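MmcQ/YjbR family DNA-binding protein (Pseudomonas syringae pv. tomato, PDB 3H9X) probably binds DNA through a "double wing" motif, although its cellular role remains uncharacterised. Local coordinates at residues F6-Y14 against H106-Q114. Numbering follows the deposited sequence.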
ATOM      1  N   PHE A   6      -2.466   9.755  -3.610  1.00 49.55           N
ATOM      2  CA  PHE A   6      -2.975   8.416  -3.390  1.00 34.01           C
ATOM      3  C   PHE A   6      -4.353   8.430  -2.753  1.00 36.44           C
ATOM      4  O   PHE A   6      -5.283   7.899  -3.337  1.00 44.72           O
ATOM      5  CB  PHE A   6      -2.013   7.620  -2.514  1.00 33.39           C
ATOM      6  CG  PHE A   6      -2.575   6.311  -2.048  1.00 39.04           C
ATOM      7  CD1 PHE A   6      -3.296   6.228  -0.857  1.00 36.03           C
ATOM      8  CD2 PHE A   6      -2.458   5.172  -2.838  1.00 35.38           C
ATOM      9  CE1 PHE A   6      -3.896   5.033  -0.476  1.00 36.11           C
ATOM     10  CE2 PHE A   6      -3.054   3.981  -2.462  1.00 30.88           C
ATOM     11  CZ  PHE A   6      -3.774   3.910  -1.282  1.00 36.18           C
ATOM     12  N   ILE A   7      -4.503   9.039  -1.574  1.00 39.58           N
ATOM     13  CA  ILE A   7      -5.818   9.051  -0.918  1.00 47.52           C
ATOM     14  C   ILE A   7      -6.884   9.675  -1.821  1.00 50.70           C
ATOM     15  O   ILE A   7      -8.071   9.349  -1.723  1.00 57.17           O
ATOM     16  CB  ILE A   7      -5.813   9.784   0.475  1.00 42.09           C
ATOM     17  CG1 ILE A   7      -6.219  11.240   0.319  1.00 50.80           C
ATOM     18  CG2 ILE A   7      -4.469   9.651   1.146  1.00 38.64           C
ATOM     19  CD1 ILE A   7      -7.702  11.490   0.559  1.00 52.65           C
ATOM     20  N   ASP A   8      -6.458  10.571  -2.703  1.00 52.25           N
ATOM     21  CA  ASP A   8      -7.385  11.213  -3.619  1.00 54.06           C
ATOM     22  C   ASP A   8      -7.800  10.220  -4.696  1.00 54.67           C
ATOM     23  O   ASP A   8      -8.987  10.077  -4.991  1.00 59.50           O
ATOM     24  CB  ASP A   8      -6.743  12.439  -4.267  1.00 61.10           C
ATOM     25  CG  ASP A   8      -6.621  13.613  -3.310  1.00 77.40           C
ATOM     26  OD1 ASP A   8      -5.916  14.590  -3.655  1.00 84.15           O
ATOM     27  OD2 ASP A   8      -7.233  13.570  -2.215  1.00 80.62           O
ATOM     28  N   TYR A   9      -6.838   9.520  -5.285  1.00 45.45           N
ATOM     29  CA  TYR A   9      -7.187   8.559  -6.318  1.00 45.08           C
ATOM     30  C   TYR A   9      -8.198   7.531  -5.805  1.00 45.96           C
ATOM     31  O   TYR A   9      -9.128   7.170  -6.513  1.00 41.57           O
ATOM     32  CB  TYR A   9      -5.923   7.879  -6.846  1.00 39.86           C
ATOM     33  CG  TYR A   9      -6.187   6.736  -7.803  1.00 48.66           C
ATOM     34  CD1 TYR A   9      -6.337   5.434  -7.337  1.00 48.52           C
ATOM     35  CD2 TYR A   9      -6.244   6.946  -9.178  1.00 50.78           C
ATOM     36  CE1 TYR A   9      -6.527   4.375  -8.213  1.00 51.43           C
ATOM     37  CE2 TYR A   9      -6.438   5.885 -10.063  1.00 50.98           C
ATOM     38  CZ  TYR A   9      -6.575   4.610  -9.574  1.00 49.22           C
ATOM     39  OH  TYR A   9      -6.757   3.562 -10.441  1.00 67.17           O
ATOM     40  N   ALA A  10      -8.022   7.082  -4.567  1.00 47.98           N
ATOM     41  CA  ALA A  10      -8.919   6.096  -3.970  1.00 55.08           C
ATOM     42  C   ALA A  10     -10.330   6.637  -3.812  1.00 57.24           C
ATOM     43  O   ALA A  10     -11.304   5.926  -4.062  1.00 57.31           O
ATOM     44  CB  ALA A  10      -8.390   5.655  -2.616  1.00 55.95           C
ATOM     45  N   GLN A  11     -10.430   7.894  -3.385  1.00 60.68           N
ATOM     46  CA  GLN A  11     -11.713   8.560  -3.180  1.00 63.27           C
ATOM     47  C   GLN A  11     -12.498   8.690  -4.492  1.00 69.20           C
ATOM     48  O   GLN A  11     -13.722   8.534  -4.514  1.00 71.66           O
ATOM     49  CB  GLN A  11     -11.478   9.945  -2.568  1.00 63.45           C
ATOM     50  CG  GLN A  11     -12.713  10.845  -2.495  1.00 69.40           C
ATOM     51  CD  GLN A  11     -13.846  10.246  -1.673  1.00 66.20           C
ATOM     52  OE1 GLN A  11     -13.666   9.915  -0.503  1.00 63.50           O
ATOM     53  NE2 GLN A  11     -15.022  10.115  -2.284  1.00 64.07           N
ATOM     54  N   LYS A  12     -11.793   8.961  -5.586  1.00 66.89           N
ATOM     55  CA  LYS A  12     -12.452   9.111  -6.874  1.00 63.83           C
ATOM     56  C   LYS A  12     -12.702   7.785  -7.590  1.00 62.63           C
ATOM     57  O   LYS A  12     -13.827   7.496  -7.977  1.00 61.79           O
ATOM     58  CB  LYS A  12     -11.631  10.037  -7.775  1.00 66.84           C
ATOM     59  CG  LYS A  12     -11.247  11.360  -7.133  1.00 68.18           C
ATOM     60  CD  LYS A  12     -12.460  12.211  -6.765  1.00 72.75           C
ATOM     61  CE  LYS A  12     -13.161  12.774  -7.998  1.00 76.33           C
ATOM     62  NZ  LYS A  12     -14.291  13.684  -7.651  1.00 58.69           N
ATOM     63  N   LYS A  13     -11.656   6.982  -7.761  1.00 63.45           N
ATOM     64  CA  LYS A  13     -11.786   5.708  -8.459  1.00 63.62           C
ATOM     65  C   LYS A  13     -12.530   4.633  -7.705  1.00 63.11           C
ATOM     66  O   LYS A  13     -12.889   3.617  -8.289  1.00 69.26           O
ATOM     67  CB  LYS A  13     -10.414   5.151  -8.844  1.00 63.23           C
ATOM     68  CG  LYS A  13      -9.903   5.595 -10.216  1.00 75.30           C
ATOM     69  CD  LYS A  13     -10.558   4.845 -11.377  1.00 74.15           C
ATOM     70  CE  LYS A  13     -10.111   3.393 -11.425  1.00 63.93           C
ATOM     71  NZ  LYS A  13     -10.485   2.701 -10.171  1.00 60.64           N
ATOM     72  N   TYR A  14     -12.760   4.832  -6.415  1.00 58.46           N
ATOM     73  CA  TYR A  14     -13.452   3.810  -5.644  1.00 49.63           C
ATOM     74  C   TYR A  14     -14.456   4.404  -4.683  1.00 53.94           C
ATOM     75  O   TYR A  14     -15.232   3.680  -4.071  1.00 49.27           O
ATOM     76  CB  TYR A  14     -12.444   2.949  -4.866  1.00 46.25           C
ATOM     77  CG  TYR A  14     -11.444   2.223  -5.746  1.00 39.54           C
ATOM     78  CD1 TYR A  14     -11.826   1.142  -6.528  1.00 43.61           C
ATOM     79  CD2 TYR A  14     -10.132   2.661  -5.841  1.00 40.04           C
ATOM     80  CE1 TYR A  14     -10.922   0.518  -7.394  1.00 46.55           C
ATOM     81  CE2 TYR A  14      -9.220   2.052  -6.695  1.00 38.88           C
ATOM     82  CZ  TYR A  14      -9.617   0.984  -7.475  1.00 47.19           C
ATOM     83  OH  TYR A  14      -8.711   0.409  -8.348  1.00 54.87           O
ATOM     84  N   HIS A 106      -1.499   2.286 -10.013  1.00 54.20           N
ATOM     85  CA  HIS A 106      -2.963   2.274 -10.145  1.00 52.70           C
ATOM     86  C   HIS A 106      -3.498   0.887 -10.426  1.00 56.07           C
ATOM     87  O   HIS A 106      -4.540   0.504  -9.891  1.00 57.46           O
ATOM     88  CB  HIS A 106      -3.423   3.216 -11.260  1.00 51.75           C
ATOM     89  CG  HIS A 106      -3.237   4.660 -10.933  1.00 52.78           C
ATOM     90  ND1 HIS A 106      -3.162   5.639 -11.897  1.00 47.81           N
ATOM     91  CD2 HIS A 106      -3.050   5.285  -9.744  1.00 52.27           C
ATOM     92  CE1 HIS A 106      -2.928   6.804 -11.321  1.00 55.71           C
ATOM     93  NE2 HIS A 106      -2.855   6.616 -10.015  1.00 52.83           N
ATOM     94  N   SER A 107      -2.788   0.138 -11.268  1.00 54.68           N
ATOM     95  CA  SER A 107      -3.212  -1.211 -11.613  1.00 50.77           C
ATOM     96  C   SER A 107      -3.096  -2.127 -10.398  1.00 49.07           C
ATOM     97  O   SER A 107      -3.984  -2.955 -10.160  1.00 53.06           O
ATOM     98  CB  SER A 107      -2.385  -1.753 -12.783  1.00 49.81           C
ATOM     99  OG  SER A 107      -1.008  -1.774 -12.477  1.00 64.29           O
ATOM    100  N   LEU A 108      -2.016  -1.973  -9.627  1.00 43.56           N
ATOM    101  CA  LEU A 108      -1.803  -2.772  -8.413  1.00 41.34           C
ATOM    102  C   LEU A 108      -2.913  -2.455  -7.394  1.00 39.04           C
ATOM    103  O   LEU A 108      -3.438  -3.361  -6.731  1.00 32.76           O
ATOM    104  CB  LEU A 108      -0.416  -2.483  -7.823  1.00 36.92           C
ATOM    105  CG  LEU A 108       0.782  -3.004  -8.645  1.00 28.88           C
ATOM    106  CD1 LEU A 108       2.094  -2.425  -8.124  1.00 32.79           C
ATOM    107  CD2 LEU A 108       0.824  -4.506  -8.589  1.00 23.22           C
ATOM    108  N   ILE A 109      -3.272  -1.171  -7.290  1.00 38.76           N
ATOM    109  CA  ILE A 109      -4.359  -0.738  -6.407  1.00 43.58           C
ATOM    110  C   ILE A 109      -5.640  -1.470  -6.869  1.00 44.96           C
ATOM    111  O   ILE A 109      -6.457  -1.867  -6.042  1.00 44.40           O
ATOM    112  CB  ILE A 109      -4.671   0.795  -6.508  1.00 39.30           C
ATOM    113  CG1 ILE A 109      -3.416   1.658  -6.297  1.00 35.35           C
ATOM    114  CG2 ILE A 109      -5.750   1.159  -5.488  1.00 32.69           C
ATOM    115  CD1 ILE A 109      -2.922   1.766  -4.875  1.00 42.89           C
ATOM    116  N   GLU A 110      -5.815  -1.617  -8.187  1.00 46.82           N
ATOM    117  CA  GLU A 110      -6.985  -2.294  -8.750  1.00 46.88           C
ATOM    118  C   GLU A 110      -6.947  -3.781  -8.428  1.00 45.00           C
ATOM    119  O   GLU A 110      -7.937  -4.358  -7.986  1.00 45.29           O
ATOM    120  CB  GLU A 110      -7.046  -2.094 -10.275  1.00 56.22           C
ATOM    121  CG  GLU A 110      -8.269  -2.736 -10.982  1.00 63.06           C
ATOM    122  CD  GLU A 110      -9.621  -2.279 -10.414  1.00 66.10           C
ATOM    123  OE1 GLU A 110      -9.857  -1.057 -10.329  1.00 65.34           O
ATOM    124  OE2 GLU A 110     -10.453  -3.144 -10.063  1.00 66.85           O
ATOM    125  N   ASP A 111      -5.798  -4.400  -8.650  1.00 40.95           N
ATOM    126  CA  ASP A 111      -5.635  -5.814  -8.367  1.00 43.60           C
ATOM    127  C   ASP A 111      -5.976  -6.145  -6.909  1.00 47.47           C
ATOM    128  O   ASP A 111      -6.673  -7.121  -6.646  1.00 53.14           O
ATOM    129  CB  ASP A 111      -4.208  -6.234  -8.700  1.00 53.32           C
ATOM    130  CG  ASP A 111      -3.998  -6.418 -10.190  1.00 63.47           C
ATOM    131  OD1 ASP A 111      -4.622  -5.682 -10.993  1.00 62.44           O
ATOM    132  OD2 ASP A 111      -3.194  -7.294 -10.564  1.00 69.87           O
ATOM    133  N   SER A 112      -5.491  -5.332  -5.968  1.00 43.07           N
ATOM    134  CA  SER A 112      -5.753  -5.533  -4.535  1.00 28.54           C
ATOM    135  C   SER A 112      -7.237  -5.342  -4.250  1.00 36.54           C
ATOM    136  O   SER A 112      -7.807  -6.022  -3.396  1.00 43.59           O
ATOM    137  CB  SER A 112      -4.926  -4.537  -3.709  1.00 29.53           C
ATOM    138  OG  SER A 112      -5.082  -4.738  -2.331  1.00 18.79           O
ATOM    139  N   PHE A 113      -7.861  -4.415  -4.974  1.00 38.96           N
ATOM    140  CA  PHE A 113      -9.287  -4.126  -4.822  1.00 42.60           C
ATOM    141  C   PHE A 113     -10.128  -5.342  -5.241  1.00 44.42           C
ATOM    142  O   PHE A 113     -10.981  -5.789  -4.485  1.00 46.76           O
ATOM    143  CB  PHE A 113      -9.673  -2.917  -5.677  1.00 43.22           C
ATOM    144  CG  PHE A 113     -11.055  -2.393  -5.399  1.00 50.06           C
ATOM    145  CD1 PHE A 113     -11.339  -1.725  -4.217  1.00 55.60           C
ATOM    146  CD2 PHE A 113     -12.083  -2.586  -6.310  1.00 54.17           C
ATOM    147  CE1 PHE A 113     -12.626  -1.257  -3.949  1.00 48.63           C
ATOM    148  CE2 PHE A 113     -13.370  -2.124  -6.048  1.00 43.77           C
ATOM    149  CZ  PHE A 113     -13.637  -1.461  -4.864  1.00 46.02           C
ATOM    150  N   GLN A 114      -9.874  -5.864  -6.443  1.00 40.99           N
ATOM    151  CA  GLN A 114     -10.582  -7.028  -6.966  1.00 41.13           C
ATOM    152  C   GLN A 114     -10.289  -8.306  -6.193  1.00 41.38           C
ATOM    153  O   GLN A 114     -11.121  -9.194  -6.132  1.00 47.43           O
ATOM    154  CB  GLN A 114     -10.221  -7.276  -8.436  1.00 34.88           C
ATOM    155  CG  GLN A 114     -10.736  -6.256  -9.443  1.00 38.40           C
ATOM    156  CD  GLN A 114     -12.231  -6.029  -9.342  1.00 51.97           C
ATOM    157  OE1 GLN A 114     -13.021  -6.972  -9.369  1.00 59.95           O
ATOM    158  NE2 GLN A 114     -12.626  -4.769  -9.220  1.00 52.29           N
TER
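Glu-110 OE1 is met by two groups of segment 6-14: Tyr-14 OH donates a hydrogen bond to it at 2.7 Å, coming from above the carboxylate plane, and Lys-13 NZ forms a long salt bridge with it at 3.8 Å. Within its own helix, Glu-110 OE2 takes NE2 of Gln-114, one turn further on. The lysine chain curls back until its ammonium lies above one face of the Tyr-14 ring, near the rim. Tyr-14 leaves the helical conformation, and its CD1 atom lies over the centre of the Phe-113 ring, the ring planes inclined at 36°.

At the other end, Tyr-9 and His-106 form an offset stack, almost parallel, with ring centroids 3.9 Å apart. With CG anti to the backbone N (chi1 173°), Tyr-9 reaches across to the imidazole, while Lys-13 CB lies near the rim on the opposite face of the tyrosine ring. Between the two aromatic pairs, Ile-109 sends CG2 to Tyr-14 CE2 (3.8 Å) and CD1 to the edge of the Phe-6 ring.

Phe-6 and Ile-109 also touch Ile-62 of strand 58-65. Segments 6-13 and 106-114, crossing at -53°, thus pack together against the antiparallel sheet in an alpha + beta fold, part of the family's "double wing" architecture.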